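Local coordinates for Sca-family protein (Rickettsia rickettsii, PDB 4LQ8) that is a rickettsial surface cell antigen, represented here by its N-terminal head domains, and probably takes part in cell adhesion, at residues A[29-33]-A[250-256]. Residue numbers count along the deposited sequence, not the author numbering.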
ATOM      1  N   GLU A  29       7.513  -6.144 -18.383  1.00 50.31           N
ATOM      2  CA  GLU A  29       8.023  -6.036 -17.013  1.00 49.53           C
ATOM      3  C   GLU A  29       7.639  -4.688 -16.379  1.00 50.40           C
ATOM      4  O   GLU A  29       7.879  -3.630 -16.970  1.00 51.14           O
ATOM      5  CB  GLU A  29       9.540  -6.273 -16.949  1.00 51.56           C
ATOM      6  CG  GLU A  29       9.997  -6.893 -15.636  1.00 63.21           C
ATOM      7  CD  GLU A  29      11.485  -7.174 -15.493  1.00 90.41           C
ATOM      8  OE1 GLU A  29      12.289  -6.229 -15.670  1.00 87.06           O
ATOM      9  OE2 GLU A  29      11.843  -8.318 -15.126  1.00 84.62           O
ATOM     10  N   ALA A  30       6.988  -4.734 -15.204  1.00 42.29           N
ATOM     11  CA  ALA A  30       6.558  -3.530 -14.486  1.00 39.29           C
ATOM     12  C   ALA A  30       7.737  -2.785 -13.894  1.00 39.59           C
ATOM     13  O   ALA A  30       8.814  -3.353 -13.734  1.00 41.06           O
ATOM     14  CB  ALA A  30       5.575  -3.894 -13.399  1.00 38.72           C
ATOM     15  N   ASP A  31       7.550  -1.510 -13.585  1.00 33.16           N
ATOM     16  CA  ASP A  31       8.624  -0.695 -13.038  1.00 32.80           C
ATOM     17  C   ASP A  31       8.155   0.186 -11.906  1.00 32.11           C
ATOM     18  O   ASP A  31       6.957   0.361 -11.728  1.00 29.69           O
ATOM     19  CB  ASP A  31       9.207   0.185 -14.154  1.00 37.18           C
ATOM     20  CG  ASP A  31      10.692   0.450 -14.042  1.00 63.62           C
ATOM     21  OD1 ASP A  31      11.253   0.297 -12.907  1.00 67.29           O
ATOM     22  OD2 ASP A  31      11.303   0.822 -15.072  1.00 74.43           O
ATOM     23  N   ASP A  32       9.112   0.754 -11.147  1.00 27.71           N
ATOM     24  CA  ASP A  32       8.833   1.720 -10.104  1.00 26.05           C
ATOM     25  C   ASP A  32       8.540   3.022 -10.825  1.00 30.75           C
ATOM     26  O   ASP A  32       9.147   3.286 -11.856  1.00 30.58           O
ATOM     27  CB  ASP A  32      10.042   1.876  -9.169  1.00 26.47           C
ATOM     28  CG  ASP A  32      10.415   0.621  -8.397  1.00 30.77           C
ATOM     29  OD1 ASP A  32       9.517  -0.207  -8.132  1.00 29.10           O
ATOM     30  OD2 ASP A  32      11.604   0.454  -8.081  1.00 30.83           O
ATOM     31  N   GLY A  33       7.596   3.794 -10.306  1.00 28.08           N
ATOM     32  CA  GLY A  33       7.171   5.072 -10.876  1.00 28.54           C
ATOM     33  C   GLY A  33       7.161   6.206  -9.862  1.00 31.73           C
ATOM     34  O   GLY A  33       7.062   5.968  -8.654  1.00 28.91           O
ATOM     35  N   LYS A 250      11.138  -8.522 -10.764  1.00 30.99           N
ATOM     36  CA  LYS A 250       9.910  -7.766 -10.983  1.00 30.88           C
ATOM     37  C   LYS A 250       8.848  -8.600 -11.689  1.00 35.88           C
ATOM     38  O   LYS A 250       9.193  -9.447 -12.509  1.00 36.93           O
ATOM     39  CB  LYS A 250      10.203  -6.441 -11.716  1.00 33.86           C
ATOM     40  CG  LYS A 250      11.064  -5.490 -10.861  1.00 41.99           C
ATOM     41  CD  LYS A 250      11.196  -4.074 -11.403  1.00 52.43           C
ATOM     42  CE  LYS A 250      12.202  -3.910 -12.516  1.00 70.41           C
ATOM     43  NZ  LYS A 250      11.581  -4.081 -13.855  1.00 82.56           N
ATOM     44  N   PRO A 251       7.549  -8.448 -11.354  1.00 31.06           N
ATOM     45  CA  PRO A 251       6.532  -9.234 -12.071  1.00 31.50           C
ATOM     46  C   PRO A 251       6.230  -8.583 -13.423  1.00 38.65           C
ATOM     47  O   PRO A 251       6.732  -7.482 -13.708  1.00 39.18           O
ATOM     48  CB  PRO A 251       5.311  -9.104 -11.160  1.00 32.08           C
ATOM     49  CG  PRO A 251       5.453  -7.746 -10.543  1.00 34.74           C
ATOM     50  CD  PRO A 251       6.928  -7.504 -10.399  1.00 30.54           C
ATOM     51  N   SER A 252       5.378  -9.219 -14.234  1.00 36.58           N
ATOM     52  CA  SER A 252       4.983  -8.591 -15.492  1.00 38.44           C
ATOM     53  C   SER A 252       3.957  -7.480 -15.179  1.00 41.60           C
ATOM     54  O   SER A 252       3.312  -7.507 -14.121  1.00 40.17           O
ATOM     55  CB  SER A 252       4.395  -9.620 -16.459  1.00 43.60           C
ATOM     56  OG  SER A 252       3.220 -10.207 -15.925  1.00 54.51           O
ATOM     57  N   LYS A 253       3.831  -6.503 -16.082  1.00 39.21           N
ATOM     58  CA  LYS A 253       2.892  -5.381 -16.003  1.00 39.64           C
ATOM     59  C   LYS A 253       1.467  -5.850 -15.715  1.00 43.82           C
ATOM     60  O   LYS A 253       0.767  -5.182 -14.962  1.00 42.29           O
ATOM     61  CB  LYS A 253       2.905  -4.570 -17.319  1.00 42.58           C
ATOM     62  CG  LYS A 253       4.006  -3.525 -17.406  1.00 58.00           C
ATOM     63  CD  LYS A 253       4.013  -2.864 -18.786  1.00 69.03           C
ATOM     64  CE  LYS A 253       4.973  -1.704 -18.901  1.00 81.99           C
ATOM     65  NZ  LYS A 253       6.392  -2.145 -18.984  1.00 92.55           N
ATOM     66  N   ASP A 254       1.047  -6.994 -16.303  1.00 42.28           N
ATOM     67  CA  ASP A 254      -0.311  -7.542 -16.140  1.00 43.02           C
ATOM     68  C   ASP A 254      -0.639  -8.091 -14.755  1.00 43.98           C
ATOM     69  O   ASP A 254      -1.815  -8.167 -14.416  1.00 43.38           O
ATOM     70  CB  ASP A 254      -0.614  -8.611 -17.208  1.00 47.15           C
ATOM     71  CG  ASP A 254      -1.059  -8.014 -18.538  1.00 67.57           C
ATOM     72  OD1 ASP A 254      -2.018  -7.205 -18.538  1.00 68.02           O
ATOM     73  OD2 ASP A 254      -0.428  -8.332 -19.578  1.00 81.05           O
ATOM     74  N   LYS A 255       0.367  -8.487 -13.974  1.00 39.37           N
ATOM     75  CA  LYS A 255       0.203  -9.064 -12.635  1.00 38.75           C
ATOM     76  C   LYS A 255       0.692  -8.131 -11.521  1.00 40.21           C
ATOM     77  O   LYS A 255       0.558  -8.459 -10.341  1.00 40.71           O
ATOM     78  CB  LYS A 255       0.980 -10.393 -12.544  1.00 42.32           C
ATOM     79  CG  LYS A 255       0.397 -11.511 -13.394  1.00 56.57           C
ATOM     80  CD  LYS A 255       1.128 -12.822 -13.149  1.00 68.39           C
ATOM     81  CE  LYS A 255       0.635 -13.949 -14.030  1.00 83.33           C
ATOM     82  NZ  LYS A 255      -0.716 -14.429 -13.629  1.00 98.13           N
ATOM     83  N   ALA A 256       1.268  -6.989 -11.899  1.00 34.16           N
ATOM     84  CA  ALA A 256       1.909  -6.039 -10.996  1.00 31.33           C
ATOM     85  C   ALA A 256       1.001  -5.305 -10.037  1.00 31.76           C
ATOM     86  O   ALA A 256       0.012  -4.708 -10.440  1.00 30.55           O
ATOM     87  CB  ALA A 256       2.710  -5.032 -11.785  1.00 31.74           C
TER
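The extended run 29-33, where the modelled chain begins, enters strand 33-37 of a mixed beta sheet; just before doing so it lies against 250-256, part of the long loop of the beta hairpin formed by strands 236-245 and 258-265. The contact thus joins the start of one sheet strand to the connection between two others, and it rests mainly on polar bonds to the backbone.

A single main-chain hydrogen bond joins the two loops: Ala30 N donates to Pro251 O at 3.1 Å, almost straight at 168°. Proline has no amide hydrogen to give, but its carbonyl is a full acceptor. In the 250-256 loop, Lys255 N bonds to Ser252 O at 3.1 Å, closing a type I beta turn over Ser252-Lys255.

Packing is modest. Ala30 CB meets Ala256 CB at 3.5 Å, and such short side chains let the two backbones lie close, with Ala30 CA 4.4 Å from Lys253 CA. Ala30 also touches Val242 on strand 236-245, so this small residue is buried between loop and sheet.

Two lysines supply the reach. Lys253 donates from NZ to Glu29 O, the carbonyl of the first modelled residue, at 2.9 Å. Lys250 lays its aliphatic part on Val242 and Leu244, then turns its ammonium to two acceptors. Glu29 points its CA-to-CB bond away from 250-256, yet its long side chain still forms a salt bridge with it. Asp31 OD1 remains 4.5 Å from Lys250 NZ, too far for a bridge, and instead accepts from Asp32 N. The same Lys250 NZ sits 2.9 Å from both Glu29 OE1 and Ala30 O.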